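Local structure of type II restriction enzyme SfiI (2EZV) at residues 6-9 and 10-14; 29-32 and 33-37; 58-61 and 62-65. The protein acts as a tetrameric restriction endonuclease that recognises the double-stranded sequence GGCCNNNNNGGCC and cleaves within its spacer, leaving 5'-phosphate ends. All coordinates share one frame; numbering follows the deposited sequence.

Interaction 1: residues 6-9 and 10-14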
ATOM      1  N   ARG D   6       8.096 -27.543   7.152  1.00 22.38           N
ATOM      2  CA  ARG D   6       8.671 -28.884   7.200  1.00 21.78           C
ATOM      3  C   ARG D   6       7.666 -29.905   7.734  1.00 22.92           C
ATOM      4  O   ARG D   6       7.749 -31.086   7.417  1.00 24.64           O
ATOM      5  CB  ARG D   6       9.952 -28.882   8.045  1.00 21.10           C
ATOM      6  CG  ARG D   6      11.115 -28.152   7.365  1.00 21.70           C
ATOM      7  CD  ARG D   6      12.256 -27.831   8.317  1.00 19.19           C
ATOM      8  NE  ARG D   6      11.807 -27.059   9.469  1.00 19.35           N
ATOM      9  CZ  ARG D   6      12.621 -26.505  10.362  1.00 19.72           C
ATOM     10  NH1 ARG D   6      13.938 -26.632  10.233  1.00 18.46           N
ATOM     11  NH2 ARG D   6      12.119 -25.832  11.391  1.00 16.08           N
ATOM     12  N   GLU D   7       6.706 -29.450   8.530  1.00 22.98           N
ATOM     13  CA  GLU D   7       5.702 -30.353   9.060  1.00 24.14           C
ATOM     14  C   GLU D   7       4.619 -30.615   8.018  1.00 25.72           C
ATOM     15  O   GLU D   7       3.693 -31.387   8.262  1.00 27.32           O
ATOM     16  CB  GLU D   7       5.050 -29.768  10.299  1.00 24.80           C
ATOM     17  CG  GLU D   7       6.005 -29.310  11.348  1.00 29.31           C
ATOM     18  CD  GLU D   7       5.277 -28.864  12.584  1.00 32.65           C
ATOM     19  OE1 GLU D   7       4.141 -28.353  12.443  1.00 32.09           O
ATOM     20  OE2 GLU D   7       5.839 -29.018  13.689  1.00 34.57           O
ATOM     21  N   LEU D   8       4.705 -29.947   6.873  1.00 25.25           N
ATOM     22  CA  LEU D   8       3.721 -30.167   5.818  1.00 23.75           C
ATOM     23  C   LEU D   8       4.142 -31.406   5.056  1.00 23.10           C
ATOM     24  O   LEU D   8       5.332 -31.706   4.960  1.00 22.26           O
ATOM     25  CB  LEU D   8       3.674 -28.992   4.832  1.00 21.80           C
ATOM     26  CG  LEU D   8       3.121 -27.644   5.294  1.00 23.36           C
ATOM     27  CD1 LEU D   8       2.985 -26.719   4.085  1.00 23.00           C
ATOM     28  CD2 LEU D   8       1.772 -27.846   5.951  1.00 21.95           C
ATOM     29  N   SER D   9       3.173 -32.130   4.516  1.00 22.78           N
ATOM     30  CA  SER D   9       3.493 -33.307   3.730  1.00 24.01           C
ATOM     31  C   SER D   9       3.934 -32.773   2.367  1.00 25.93           C
ATOM     32  O   SER D   9       3.684 -31.612   2.036  1.00 25.70           O
ATOM     33  CB  SER D   9       2.254 -34.179   3.564  1.00 22.58           C
ATOM     34  OG  SER D   9       1.261 -33.482   2.834  1.00 24.19           O
ATOM     35  N   LEU D  10       4.593 -33.610   1.576  1.00 26.81           N
ATOM     36  CA  LEU D  10       5.036 -33.194   0.254  1.00 26.70           C
ATOM     37  C   LEU D  10       3.860 -32.682  -0.585  1.00 25.74           C
ATOM     38  O   LEU D  10       3.954 -31.646  -1.239  1.00 25.26           O
ATOM     39  CB  LEU D  10       5.726 -34.361  -0.461  1.00 27.38           C
ATOM     40  CG  LEU D  10       7.248 -34.476  -0.327  1.00 29.76           C
ATOM     41  CD1 LEU D  10       7.667 -34.252   1.107  1.00 29.80           C
ATOM     42  CD2 LEU D  10       7.700 -35.842  -0.836  1.00 27.44           C
ATOM     43  N   ASP D  11       2.749 -33.403  -0.563  1.00 24.94           N
ATOM     44  CA  ASP D  11       1.591 -32.984  -1.344  1.00 25.94           C
ATOM     45  C   ASP D  11       1.115 -31.586  -0.976  1.00 25.21           C
ATOM     46  O   ASP D  11       0.848 -30.760  -1.854  1.00 25.42           O
ATOM     47  CB  ASP D  11       0.439 -33.975  -1.173  1.00 25.68           C
ATOM     48  CG  ASP D  11       0.542 -35.146  -2.116  1.00 27.02           C
ATOM     49  OD1 ASP D  11       1.470 -35.148  -2.956  1.00 27.93           O
ATOM     50  OD2 ASP D  11      -0.305 -36.059  -2.027  1.00 29.24           O
ATOM     51  N   GLU D  12       1.015 -31.327   0.322  1.00 23.50           N
ATOM     52  CA  GLU D  12       0.565 -30.028   0.803  1.00 23.65           C
ATOM     53  C   GLU D  12       1.559 -28.950   0.401  1.00 22.81           C
ATOM     54  O   GLU D  12       1.167 -27.830   0.071  1.00 22.64           O
ATOM     55  CB  GLU D  12       0.388 -30.070   2.323  1.00 23.35           C
ATOM     56  CG  GLU D  12      -0.520 -31.212   2.761  1.00 26.05           C
ATOM     57  CD  GLU D  12      -0.543 -31.427   4.261  1.00 26.18           C
ATOM     58  OE1 GLU D  12       0.512 -31.286   4.918  1.00 28.62           O
ATOM     59  OE2 GLU D  12      -1.622 -31.758   4.781  1.00 26.70           O
ATOM     60  N   LEU D  13       2.845 -29.298   0.415  1.00 22.14           N
ATOM     61  CA  LEU D  13       3.893 -28.362   0.024  1.00 20.42           C
ATOM     62  C   LEU D  13       3.726 -27.959  -1.438  1.00 18.97           C
ATOM     63  O   LEU D  13       3.803 -26.783  -1.773  1.00 19.44           O
ATOM     64  CB  LEU D  13       5.278 -28.980   0.232  1.00 19.19           C
ATOM     65  CG  LEU D  13       6.451 -28.104  -0.212  1.00 18.51           C
ATOM     66  CD1 LEU D  13       6.339 -26.747   0.460  1.00 20.13           C
ATOM     67  CD2 LEU D  13       7.773 -28.765   0.141  1.00 19.07           C
ATOM     68  N   GLU D  14       3.490 -28.930  -2.311  1.00 19.51           N
ATOM     69  CA  GLU D  14       3.308 -28.624  -3.734  1.00 20.11           C
ATOM     70  C   GLU D  14       2.068 -27.749  -3.893  1.00 21.41           C
ATOM     71  O   GLU D  14       2.010 -26.861  -4.744  1.00 23.45           O
ATOM     72  CB  GLU D  14       3.123 -29.907  -4.557  1.00 19.05           C
ATOM     73  CG  GLU D  14       4.302 -30.875  -4.523  1.00 18.35           C
ATOM     74  CD  GLU D  14       4.420 -31.675  -5.804  1.00 20.00           C
ATOM     75  OE1 GLU D  14       4.595 -32.912  -5.736  1.00 22.42           O
ATOM     76  OE2 GLU D  14       4.346 -31.059  -6.891  1.00 18.85           O
TER
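Glu12 reaches back along the first turn of its helix to the backbone of Ser9, and Ser9 reaches forward to the backbone of Glu12. The first half of this exchange is well defined: Ser9 N gives its hydrogen to Glu12 OE1 at 2.8 Å, and the N-H...O angle of 177° makes the bond practically straight. The oxygen is met on its anti side, with the donor 31° out of the carboxylate plane. Glu12 CG stands anti to the carbonyl carbon (chi1 -54°) and the chain is extended beyond it, which carries the carboxylate back to the residue preceding the helix. In the second half, Glu12 N donates to Ser9 OG at 3.3 Å, a weak bond whose hydroxyl position is less certain in the model. Together they make a capping box, with Ser9 as N-cap of helix 10-41: the serine side chain takes up a first-turn N-H and the glutamate holds the N-H of the cap residue itself. The regular pattern of the helix starts alongside it, Leu13 N donating to Ser9 O at 2.9 Å. A carboxylate at this end is probably also favoured by the helix dipole. Leu8, buried just ahead of the cap, lays its side chain across that of Glu12. Its CD2 lies 3.8 Å from Glu12 OE1, so an apolar branch flanks the oxygen that grips Ser9 N. Leu8 also rests on His2, and its carbonyl oxygen accepts from Arg190. Asp11, on the first turn, and Glu14, three residues further on, both form salt bridges with Arg194, tying the start of the helix to the short helix 192-195.

Interaction 2: residues 29-32 and 33-37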
ATOM      1  N   GLN D  29      -1.714 -11.961 -16.030  1.00 14.77           N
ATOM      2  CA  GLN D  29      -2.825 -11.930 -16.967  1.00 15.06           C
ATOM      3  C   GLN D  29      -3.471 -10.551 -17.016  1.00 16.22           C
ATOM      4  O   GLN D  29      -3.583  -9.943 -18.083  1.00 16.28           O
ATOM      5  CB  GLN D  29      -3.890 -12.958 -16.586  1.00 13.88           C
ATOM      6  CG  GLN D  29      -5.166 -12.818 -17.414  1.00 13.83           C
ATOM      7  CD  GLN D  29      -4.933 -13.044 -18.906  1.00 16.97           C
ATOM      8  OE1 GLN D  29      -5.648 -12.493 -19.745  1.00 18.55           O
ATOM      9  NE2 GLN D  29      -3.941 -13.868 -19.238  1.00 15.06           N
ATOM     10  N   GLN D  30      -3.895 -10.068 -15.854  1.00 15.25           N
ATOM     11  CA  GLN D  30      -4.553  -8.778 -15.756  1.00 15.65           C
ATOM     12  C   GLN D  30      -3.633  -7.611 -16.111  1.00 16.86           C
ATOM     13  O   GLN D  30      -4.096  -6.508 -16.407  1.00 18.57           O
ATOM     14  CB  GLN D  30      -5.155  -8.626 -14.349  1.00 12.97           C
ATOM     15  CG  GLN D  30      -6.205  -9.713 -14.073  1.00 14.61           C
ATOM     16  CD  GLN D  30      -6.974  -9.545 -12.773  1.00 15.51           C
ATOM     17  OE1 GLN D  30      -7.925 -10.277 -12.517  1.00 14.66           O
ATOM     18  NE2 GLN D  30      -6.567  -8.590 -11.951  1.00 17.53           N
ATOM     19  N   TYR D  31      -2.329  -7.859 -16.100  1.00 18.73           N
ATOM     20  CA  TYR D  31      -1.355  -6.828 -16.440  1.00 19.22           C
ATOM     21  C   TYR D  31      -0.805  -7.019 -17.858  1.00 19.07           C
ATOM     22  O   TYR D  31       0.026  -6.234 -18.306  1.00 18.36           O
ATOM     23  CB  TYR D  31      -0.190  -6.873 -15.454  1.00 18.94           C
ATOM     24  CG  TYR D  31       0.735  -5.678 -15.548  1.00 22.60           C
ATOM     25  CD1 TYR D  31       0.313  -4.413 -15.129  1.00 21.66           C
ATOM     26  CD2 TYR D  31       2.029  -5.804 -16.067  1.00 21.69           C
ATOM     27  CE1 TYR D  31       1.152  -3.302 -15.225  1.00 21.43           C
ATOM     28  CE2 TYR D  31       2.875  -4.692 -16.168  1.00 21.35           C
ATOM     29  CZ  TYR D  31       2.428  -3.449 -15.747  1.00 21.84           C
ATOM     30  OH  TYR D  31       3.245  -2.345 -15.854  1.00 23.76           O
ATOM     31  N   SER D  32      -1.274  -8.054 -18.556  1.00 19.44           N
ATOM     32  CA  SER D  32      -0.774  -8.367 -19.898  1.00 20.43           C
ATOM     33  C   SER D  32      -0.934  -7.276 -20.961  1.00 21.96           C
ATOM     34  O   SER D  32      -0.056  -7.106 -21.802  1.00 22.58           O
ATOM     35  CB  SER D  32      -1.392  -9.675 -20.407  1.00 18.62           C
ATOM     36  OG  SER D  32      -2.734  -9.493 -20.811  1.00 21.82           O
ATOM     37  N   LYS D  33      -2.042  -6.541 -20.941  1.00 23.22           N
ATOM     38  CA  LYS D  33      -2.241  -5.482 -21.930  1.00 22.46           C
ATOM     39  C   LYS D  33      -1.157  -4.420 -21.791  1.00 23.36           C
ATOM     40  O   LYS D  33      -0.511  -4.048 -22.776  1.00 22.77           O
ATOM     41  CB  LYS D  33      -3.611  -4.829 -21.758  1.00 22.58           C
ATOM     42  CG  LYS D  33      -3.889  -3.696 -22.747  1.00 22.81           C
ATOM     43  CD  LYS D  33      -5.276  -3.126 -22.535  1.00 25.02           C
ATOM     44  CE  LYS D  33      -5.562  -1.973 -23.477  1.00 28.83           C
ATOM     45  NZ  LYS D  33      -4.614  -0.844 -23.273  1.00 32.78           N
ATOM     46  N   GLU D  34      -0.959  -3.937 -20.566  1.00 22.66           N
ATOM     47  CA  GLU D  34       0.046  -2.919 -20.309  1.00 21.96           C
ATOM     48  C   GLU D  34       1.452  -3.473 -20.484  1.00 22.01           C
ATOM     49  O   GLU D  34       2.369  -2.748 -20.883  1.00 21.50           O
ATOM     50  CB  GLU D  34      -0.119  -2.344 -18.902  1.00 22.86           C
ATOM     51  CG  GLU D  34       1.063  -1.492 -18.448  1.00 24.13           C
ATOM     52  CD  GLU D  34       0.777  -0.718 -17.183  1.00 23.51           C
ATOM     53  OE1 GLU D  34       1.745  -0.296 -16.516  1.00 22.61           O
ATOM     54  OE2 GLU D  34      -0.414  -0.527 -16.859  1.00 23.88           O
ATOM     55  N   ALA D  35       1.622  -4.758 -20.189  1.00 21.07           N
ATOM     56  CA  ALA D  35       2.926  -5.395 -20.329  1.00 21.34           C
ATOM     57  C   ALA D  35       3.370  -5.398 -21.794  1.00 21.97           C
ATOM     58  O   ALA D  35       4.513  -5.053 -22.108  1.00 20.45           O
ATOM     59  CB  ALA D  35       2.878  -6.825 -19.792  1.00 19.80           C
ATOM     60  N   LYS D  36       2.463  -5.788 -22.686  1.00 22.87           N
ATOM     61  CA  LYS D  36       2.775  -5.830 -24.109  1.00 24.04           C
ATOM     62  C   LYS D  36       3.146  -4.427 -24.557  1.00 23.79           C
ATOM     63  O   LYS D  36       4.149  -4.222 -25.242  1.00 24.99           O
ATOM     64  CB  LYS D  36       1.575  -6.332 -24.913  1.00 25.47           C
ATOM     65  CG  LYS D  36       1.879  -6.557 -26.380  1.00 28.25           C
ATOM     66  CD  LYS D  36       0.742  -7.285 -27.074  1.00 32.97           C
ATOM     67  CE  LYS D  36       1.056  -7.538 -28.552  1.00 36.49           C
ATOM     68  NZ  LYS D  36       1.135  -6.270 -29.349  1.00 38.04           N
ATOM     69  N   SER D  37       2.331  -3.461 -24.161  1.00 23.22           N
ATOM     70  CA  SER D  37       2.577  -2.069 -24.503  1.00 22.85           C
ATOM     71  C   SER D  37       3.968  -1.623 -24.048  1.00 23.72           C
ATOM     72  O   SER D  37       4.746  -1.076 -24.832  1.00 23.61           O
ATOM     73  CB  SER D  37       1.523  -1.187 -23.850  1.00 21.40           C
ATOM     74  OG  SER D  37       1.900   0.171 -23.935  1.00 25.15           O
TER
HETATM   75  O   HOH W   1      -3.172  -4.713 -18.354  1.00  9.34           O
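Tyr31 and Glu34, three residues apart on the helix, both send CG anti to their own backbone N (chi1 -169° and 168°), and the extended glutamate chain then crosses the tyrosine side chain obliquely. The hydroxyl donates its hydrogen to the carboxylate, Tyr31 OH to Glu34 OE1 at 2.6 Å, although the position of that oxygen is less sure. The two planes are inclined by 50°, so the groups are not stacked. Nearer the backbone, Glu34 CB sits over one ring face, 4.3 Å from the centroid of Tyr31, a CH-pi contact displaced toward the rim. Ala35 CB adds an apolar touch at 4.0 Å from Tyr31 CD2. A phenylalanine in place of Tyr31 has no hydroxyl, and the Glu34 carboxylate would probably lose one of its partners and be less firmly set across the ring. The helix is kinked here: the N-H groups of Lys33 and Glu34 lack their bonds to the preceding turn, and a water bridges the break, donating to Gln30 O at 2.8 Å and accepting from Glu34 N at 3.2 Å. Ser32 OG donates to Gln29 O at 2.9 Å, in the carbonyl plane, and is also bonded to Thr246 N. Glu34 OE2 forms a salt bridge with Arg73 of the third subunit, while Tyr31 and Ala35 turn this face of helix 10-41 onto helix 49-62.

Interaction 3: residues 58-61 and 62-65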
ATOM      1  N   THR D  58       7.377  -7.576 -14.662  1.00 17.42           N
ATOM      2  CA  THR D  58       7.138  -8.570 -13.627  1.00 17.61           C
ATOM      3  C   THR D  58       6.827  -7.913 -12.288  1.00 18.98           C
ATOM      4  O   THR D  58       5.865  -8.278 -11.610  1.00 16.95           O
ATOM      5  CB  THR D  58       8.371  -9.473 -13.437  1.00 17.09           C
ATOM      6  OG1 THR D  58       8.609 -10.216 -14.637  1.00 19.42           O
ATOM      7  CG2 THR D  58       8.161 -10.434 -12.276  1.00 14.75           C
ATOM      8  N   GLN D  59       7.665  -6.956 -11.901  1.00 17.63           N
ATOM      9  CA  GLN D  59       7.468  -6.265 -10.645  1.00 17.30           C
ATOM     10  C   GLN D  59       6.127  -5.538 -10.571  1.00 16.78           C
ATOM     11  O   GLN D  59       5.394  -5.694  -9.598  1.00 15.82           O
ATOM     12  CB  GLN D  59       8.593  -5.259 -10.388  1.00 15.54           C
ATOM     13  CG  GLN D  59       8.285  -4.357  -9.199  1.00 18.39           C
ATOM     14  CD  GLN D  59       9.391  -3.379  -8.868  1.00 18.94           C
ATOM     15  OE1 GLN D  59       9.166  -2.402  -8.159  1.00 21.20           O
ATOM     16  NE2 GLN D  59      10.591  -3.641  -9.363  1.00 18.55           N
ATOM     17  N   TYR D  60       5.818  -4.741 -11.591  1.00 16.03           N
ATOM     18  CA  TYR D  60       4.568  -3.980 -11.610  1.00 17.92           C
ATOM     19  C   TYR D  60       3.365  -4.900 -11.604  1.00 18.50           C
ATOM     20  O   TYR D  60       2.340  -4.597 -10.993  1.00 18.27           O
ATOM     21  CB  TYR D  60       4.506  -3.067 -12.836  1.00 17.42           C
ATOM     22  CG  TYR D  60       5.520  -1.947 -12.820  1.00 19.07           C
ATOM     23  CD1 TYR D  60       6.070  -1.464 -14.008  1.00 19.85           C
ATOM     24  CD2 TYR D  60       5.919  -1.354 -11.623  1.00 18.95           C
ATOM     25  CE1 TYR D  60       6.990  -0.419 -14.007  1.00 18.92           C
ATOM     26  CE2 TYR D  60       6.835  -0.307 -11.610  1.00 18.08           C
ATOM     27  CZ  TYR D  60       7.365   0.155 -12.805  1.00 20.87           C
ATOM     28  OH  TYR D  60       8.271   1.194 -12.801  1.00 23.13           O
ATOM     29  N   ALA D  61       3.496  -6.026 -12.294  1.00 17.58           N
ATOM     30  CA  ALA D  61       2.425  -6.997 -12.359  1.00 16.62           C
ATOM     31  C   ALA D  61       2.178  -7.659 -11.008  1.00 16.74           C
ATOM     32  O   ALA D  61       1.030  -7.773 -10.574  1.00 17.01           O
ATOM     33  CB  ALA D  61       2.752  -8.069 -13.410  1.00 13.31           C
ATOM     34  N   LEU D  62       3.256  -8.064 -10.336  1.00 16.46           N
ATOM     35  CA  LEU D  62       3.156  -8.779  -9.064  1.00 16.29           C
ATOM     36  C   LEU D  62       3.041  -8.004  -7.753  1.00 17.49           C
ATOM     37  O   LEU D  62       2.357  -8.466  -6.837  1.00 18.80           O
ATOM     38  CB  LEU D  62       4.327  -9.763  -8.917  1.00 15.52           C
ATOM     39  CG  LEU D  62       4.773 -10.677 -10.067  1.00 17.33           C
ATOM     40  CD1 LEU D  62       5.351 -11.954  -9.467  1.00 16.29           C
ATOM     41  CD2 LEU D  62       3.631 -11.013 -10.992  1.00 16.29           C
ATOM     42  N   GLU D  63       3.710  -6.859  -7.640  1.00 17.37           N
ATOM     43  CA  GLU D  63       3.682  -6.097  -6.389  1.00 16.19           C
ATOM     44  C   GLU D  63       2.275  -5.702  -5.986  1.00 16.75           C
ATOM     45  O   GLU D  63       1.994  -5.417  -4.810  1.00 13.58           O
ATOM     46  CB  GLU D  63       4.565  -4.843  -6.489  1.00 15.49           C
ATOM     47  CG  GLU D  63       4.132  -3.803  -7.524  1.00 16.49           C
ATOM     48  CD  GLU D  63       5.127  -2.643  -7.641  1.00 16.93           C
ATOM     49  OE1 GLU D  63       6.269  -2.767  -7.136  1.00 17.78           O
ATOM     50  OE2 GLU D  63       4.778  -1.612  -8.247  1.00 15.18           O
ATOM     51  N   VAL D  64       1.390  -5.740  -6.972  1.00 15.13           N
ATOM     52  CA  VAL D  64       0.004  -5.351  -6.806  1.00 13.79           C
ATOM     53  C   VAL D  64      -0.864  -6.502  -6.267  1.00 15.75           C
ATOM     54  O   VAL D  64      -1.980  -6.290  -5.793  1.00 13.45           O
ATOM     55  CB  VAL D  64      -0.495  -4.804  -8.189  1.00 15.61           C
ATOM     56  CG1 VAL D  64      -1.636  -5.623  -8.728  1.00 10.95           C
ATOM     57  CG2 VAL D  64      -0.825  -3.323  -8.081  1.00 11.35           C
ATOM     58  N   ALA D  65      -0.315  -7.715  -6.303  1.00 15.52           N
ATOM     59  CA  ALA D  65      -1.021  -8.909  -5.859  1.00 14.23           C
ATOM     60  C   ALA D  65      -0.332  -9.599  -4.687  1.00 15.70           C
ATOM     61  O   ALA D  65      -0.384 -10.824  -4.561  1.00 16.79           O
ATOM     62  CB  ALA D  65      -1.127  -9.873  -7.018  1.00 15.12           C
TER
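Leu62 and Glu63 are joined to the preceding turn first of all by backbone hydrogen bonds. Leu62 N donates to Thr58 O at 2.9 Å and Glu63 N to Gln59 O at 2.8 Å, the second with an N-H...O angle of 169°. Beyond them the chain tightens, for Ala65 N bonds back to Leu62 O, only three residues earlier, at 2.8 Å. Apolar contacts follow on the buried side. Thr58 and Leu62 lie side by side and point the same way, Thr58 CG2 standing 4.1 Å from Leu62 CG, and Ala61 CB approaches Leu62 CD2 at 3.9 Å. This is the C-terminal end of helix 49-62, packed between helix 10-41 and the central mixed sheet of a PDDEXK-clan nuclease. Thr58 and Leu62 rest on Val99 of strand 93-104; Thr58 also meets Ala101, a calcium-site residue, and its side chain is about 8 Å from the bound calcium ion. Ala61 meets Leu28 of helix 10-41 and Leu62 meets Ile24. Polar side chains gather on another side of the turn. Glu63 CG lies between its backbone N and carbonyl carbon (chi1 63°), which folds the extended chain back along the helix and carries the carboxylate between Gln59 and Tyr60. Glu63 OE2 comes to the edge of the Tyr60 ring, in its plane, 3.6 Å from Tyr60 CD2, with the ring and carboxylate planes 64° apart. Glu63 OE1 lies 3.3 Å from Gln59 CG, the two side chains crossing. The same carboxylate forms a salt bridge through OE2 with Arg82 of the third subunit, which also packs on Gln59, and Tyr60 OH is hydrogen-bonded to Phe74 O of that subunit.

The contacts follow in series along the N-terminal part of the chain: interaction 1 at the start of helix 10-41, interaction 2 farther along the same helix, and interaction 3 at the end of helix 49-62. The centres of interactions 1 and 2 lie about 33 Å apart, on opposite sides of the chain's centre, and do not touch. Interactions 2 and 3, with centres about 11 Å apart, meet where the two helices pack: Tyr31 OH lies 3.4 Å from Tyr60 CB and Tyr31 CD2 3.6 Å from Ala61 CB. Both touch the third subunit, so this helix pair contributes to the tetramer, whereas no other chain of the assembly touches interaction 1.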